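Local coordinates for protein SsfS6 (Streptomyces sp. SF2575, PDB 4G2T) that adopts a GT-B-type fold of two Rossmann-like domains and binds thymidine-5'-diphosphate in the cleft between them, at residues I151-P156 against T311-L316. Sequence-based numbering, arbitrary orientation.
With TYD (thymidine-5'-diphosphate), chain B.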
ATOM      1  N   ILE A 151       0.003 -13.567  13.153  1.00 20.13           N
ATOM      2  CA  ILE A 151       0.521 -13.680  11.797  1.00 25.52           C
ATOM      3  C   ILE A 151       0.960 -15.116  11.530  1.00 22.75           C
ATOM      4  O   ILE A 151       1.734 -15.385  10.610  1.00 19.92           O
ATOM      5  CB  ILE A 151       1.700 -12.716  11.566  1.00 20.67           C
ATOM      6  CG1 ILE A 151       2.879 -13.079  12.472  1.00 16.22           C
ATOM      7  CG2 ILE A 151       1.266 -11.280  11.823  1.00 16.04           C
ATOM      8  CD1 ILE A 151       4.078 -12.169  12.308  1.00 11.70           C
ATOM      9  N   ARG A 152       0.449 -16.035  12.344  1.00 18.63           N
ATOM     10  CA  ARG A 152       0.849 -17.436  12.284  1.00 29.22           C
ATOM     11  C   ARG A 152      -0.365 -18.358  12.345  1.00 23.24           C
ATOM     12  O   ARG A 152      -1.404 -17.991  12.895  1.00 20.28           O
ATOM     13  CB  ARG A 152       1.796 -17.754  13.444  1.00 22.02           C
ATOM     14  CG  ARG A 152       3.004 -16.832  13.523  1.00 24.94           C
ATOM     15  CD  ARG A 152       3.685 -16.891  14.880  1.00 22.42           C
ATOM     16  NE  ARG A 152       4.881 -16.055  14.910  1.00 19.72           N
ATOM     17  CZ  ARG A 152       4.880 -14.758  15.199  1.00 30.80           C
ATOM     18  NH1 ARG A 152       3.742 -14.143  15.491  1.00 27.22           N
ATOM     19  NH2 ARG A 152       6.016 -14.076  15.200  1.00 27.00           N
ATOM     20  N   LEU A 153      -0.232 -19.553  11.776  1.00 26.56           N
ATOM     21  CA  LEU A 153      -1.272 -20.572  11.881  1.00 30.85           C
ATOM     22  C   LEU A 153      -1.474 -20.953  13.339  1.00 28.41           C
ATOM     23  O   LEU A 153      -2.597 -21.189  13.785  1.00 30.88           O
ATOM     24  CB  LEU A 153      -0.900 -21.815  11.071  1.00 23.65           C
ATOM     25  CG  LEU A 153      -1.277 -21.843   9.592  1.00 34.55           C
ATOM     26  CD1 LEU A 153      -0.745 -23.108   8.936  1.00 28.16           C
ATOM     27  CD2 LEU A 153      -2.786 -21.755   9.432  1.00 29.17           C
ATOM     28  N   ALA A 154      -0.370 -21.011  14.075  1.00 22.85           N
ATOM     29  CA  ALA A 154      -0.404 -21.294  15.501  1.00 33.58           C
ATOM     30  C   ALA A 154       0.695 -20.511  16.205  1.00 27.91           C
ATOM     31  O   ALA A 154       1.851 -20.533  15.782  1.00 29.43           O
ATOM     32  CB  ALA A 154      -0.242 -22.784  15.750  1.00 21.42           C
ATOM     33  N   SER A 155       0.329 -19.814  17.274  1.00 31.04           N
ATOM     34  CA  SER A 155       1.292 -19.036  18.040  1.00 29.92           C
ATOM     35  C   SER A 155       1.463 -19.623  19.435  1.00 36.93           C
ATOM     36  O   SER A 155       0.661 -19.345  20.327  1.00 35.89           O
ATOM     37  CB  SER A 155       0.846 -17.576  18.137  1.00 35.01           C
ATOM     38  OG  SER A 155       0.676 -17.007  16.850  1.00 28.79           O
ATOM     39  N   PRO A 156       2.506 -20.450  19.618  1.00 46.36           N
ATOM     40  CA  PRO A 156       2.816 -21.064  20.914  1.00 29.94           C
ATOM     41  C   PRO A 156       2.930 -20.017  22.015  1.00 34.80           C
ATOM     42  O   PRO A 156       3.838 -19.184  21.986  1.00 38.89           O
ATOM     43  CB  PRO A 156       4.174 -21.723  20.666  1.00 29.90           C
ATOM     44  CG  PRO A 156       4.174 -22.028  19.211  1.00 30.30           C
ATOM     45  CD  PRO A 156       3.441 -20.886  18.566  1.00 39.44           C
ATOM     46  N   THR A 311       4.711 -17.536   4.163  1.00 13.32           N
ATOM     47  CA  THR A 311       4.682 -18.381   2.975  1.00 10.87           C
ATOM     48  C   THR A 311       3.574 -19.425   3.073  1.00 16.27           C
ATOM     49  O   THR A 311       2.867 -19.686   2.100  1.00 13.39           O
ATOM     50  CB  THR A 311       6.036 -19.085   2.759  1.00 16.35           C
ATOM     51  OG1 THR A 311       7.068 -18.103   2.601  1.00 16.37           O
ATOM     52  CG2 THR A 311       5.993 -19.970   1.522  1.00 15.27           C
ATOM     53  N   THR A 312       3.422 -20.012   4.256  1.00 13.72           N
ATOM     54  CA  THR A 312       2.408 -21.036   4.481  1.00 21.15           C
ATOM     55  C   THR A 312       0.998 -20.469   4.357  1.00 17.65           C
ATOM     56  O   THR A 312       0.155 -21.025   3.656  1.00 16.18           O
ATOM     57  CB  THR A 312       2.565 -21.689   5.869  1.00 17.66           C
ATOM     58  OG1 THR A 312       3.874 -22.258   5.988  1.00 18.49           O
ATOM     59  CG2 THR A 312       1.523 -22.778   6.065  1.00 20.82           C
ATOM     60  N   LEU A 313       0.750 -19.356   5.042  1.00 17.68           N
ATOM     61  CA  LEU A 313      -0.561 -18.717   5.037  1.00 18.26           C
ATOM     62  C   LEU A 313      -0.950 -18.205   3.653  1.00 20.86           C
ATOM     63  O   LEU A 313      -2.120 -18.255   3.271  1.00 21.15           O
ATOM     64  CB  LEU A 313      -0.600 -17.574   6.054  1.00 16.14           C
ATOM     65  CG  LEU A 313      -0.596 -17.985   7.526  1.00 20.83           C
ATOM     66  CD1 LEU A 313      -0.248 -16.802   8.415  1.00 22.11           C
ATOM     67  CD2 LEU A 313      -1.948 -18.560   7.916  1.00 21.04           C
ATOM     68  N   THR A 314       0.032 -17.717   2.904  1.00 18.29           N
ATOM     69  CA  THR A 314      -0.212 -17.212   1.557  1.00 20.32           C
ATOM     70  C   THR A 314      -0.586 -18.347   0.608  1.00 20.04           C
ATOM     71  O   THR A 314      -1.539 -18.233  -0.163  1.00 20.91           O
ATOM     72  CB  THR A 314       1.011 -16.450   1.005  1.00 17.97           C
ATOM     73  OG1 THR A 314       1.264 -15.296   1.817  1.00 10.79           O
ATOM     74  CG2 THR A 314       0.762 -16.004  -0.429  1.00 18.48           C
ATOM     75  N   CYS A 315       0.168 -19.441   0.673  1.00 20.94           N
ATOM     76  CA  CYS A 315      -0.121 -20.623  -0.131  1.00 22.69           C
ATOM     77  C   CYS A 315      -1.467 -21.219   0.262  1.00 16.61           C
ATOM     78  O   CYS A 315      -2.203 -21.734  -0.580  1.00 15.66           O
ATOM     79  CB  CYS A 315       0.983 -21.669   0.030  1.00 19.70           C
ATOM     80  SG  CYS A 315       2.578 -21.182  -0.663  1.00 37.84           S
ATOM     81  N   LEU A 316      -1.778 -21.143   1.550  1.00 21.18           N
ATOM     82  CA  LEU A 316      -3.059 -21.607   2.061  1.00 16.59           C
ATOM     83  C   LEU A 316      -4.213 -20.786   1.504  1.00 19.83           C
ATOM     84  O   LEU A 316      -5.209 -21.338   1.037  1.00 28.55           O
ATOM     85  CB  LEU A 316      -3.075 -21.527   3.584  1.00 16.34           C
ATOM     86  CG  LEU A 316      -2.996 -22.850   4.336  1.00 29.56           C
ATOM     87  CD1 LEU A 316      -3.042 -22.572   5.821  1.00 23.45           C
ATOM     88  CD2 LEU A 316      -4.132 -23.772   3.916  1.00 32.79           C
TER
HETATM   89  PA  TYD B 401       8.028 -16.051   5.843  1.00 18.44           P
HETATM   90  O1A TYD B 401       7.108 -16.914   5.015  1.00 15.25           O
HETATM   91  O2A TYD B 401       7.482 -15.923   7.247  1.00 13.27           O
HETATM   92  O3A TYD B 401       9.443 -16.711   5.860  1.00 26.11           O
HETATM   93  PB  TYD B 401      10.632 -16.006   6.588  1.00 24.24           P
HETATM   94  O1B TYD B 401      10.128 -15.224   7.776  1.00 21.47           O
HETATM   95  O2B TYD B 401      11.598 -17.069   7.055  1.00 32.85           O
HETATM   96  O3B TYD B 401      11.335 -15.068   5.634  1.00 22.46           O
HETATM   97  O5' TYD B 401       8.151 -14.635   5.201  1.00 25.31           O
HETATM   98  C5' TYD B 401       8.525 -14.509   3.881  1.00 15.58           C
HETATM   99  C4' TYD B 401       7.686 -13.459   3.242  1.00 11.13           C
HETATM  100  O4' TYD B 401       8.356 -12.908   2.159  1.00 19.05           O
HETATM  101  C3' TYD B 401       6.418 -14.074   2.712  1.00 19.35           C
HETATM  102  O3' TYD B 401       5.386 -13.167   2.804  1.00 21.32           O
HETATM  103  C2' TYD B 401       6.685 -14.440   1.289  1.00 13.13           C
HETATM  104  C1' TYD B 401       7.715 -13.316   0.901  1.00 16.83           C
HETATM  105  N1  TYD B 401       8.613 -13.572  -0.328  1.00 11.90           N
HETATM  106  C2  TYD B 401       8.086 -13.617  -1.677  1.00 12.75           C
HETATM  107  O2  TYD B 401       6.896 -13.454  -1.877  1.00 16.46           O
HETATM  108  N3  TYD B 401       8.925 -13.854  -2.791  1.00 15.06           N
HETATM  109  C4  TYD B 401      10.302 -14.048  -2.603  1.00 14.93           C
HETATM  110  O4  TYD B 401      11.035 -14.254  -3.574  1.00 22.46           O
HETATM  111  C5  TYD B 401      10.855 -14.000  -1.218  1.00 19.33           C
HETATM  112  C5M TYD B 401      12.318 -14.204  -1.016  1.00 21.34           C
HETATM  113  C6  TYD B 401      10.042 -13.769  -0.130  1.00 13.12           C
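L153 reaches from the loop after strand 146-149 onto the side of helix 309-317, where T312, L313 and L316 receive it. Its CB points at the helix, and CG, turned anti to the carbonyl carbon (chi1 -87°), already lies 3.7 Å from CD2 of L313. There the chain forks. CD1 meets the methyl CG2 of T312 at 3.7 Å, the two side chains crossing at about a right angle. CD2 packs on CD2 of L313 at 3.6 Å, and the L316 side chain comes tip to tip with the leucine fork, its CD1 standing 3.7 Å from CD2 of L153. L313 and L153 run past each other in opposite directions, which carries the other methyl of L313, CD1, on to the loop backbone, 3.3 Å from O of I151.

T312 presents its methyl to the leucine while its hydroxyl bonds back to the carbonyl of G308. R152 heads off the other way from the loop, forming salt bridges with E129 and, across the two halves, E330. One residue before T312, the helix holds the ligand: O1A of thymidine-5'-diphosphate accepts from N of T311 at 2.6 Å and from OG1 of the same threonine at 2.7 Å.

This contact joins the two Rossmann-like halves of a GT-B fold. Between loop and helix the fit rests on apolar packing, mostly of methyls, and the R152-E330 salt bridge adds a polar tie beside it. A loop of the N-terminal half thus packs against the helix whose N-terminal end hydrogen-bonds the alpha phosphate through T311.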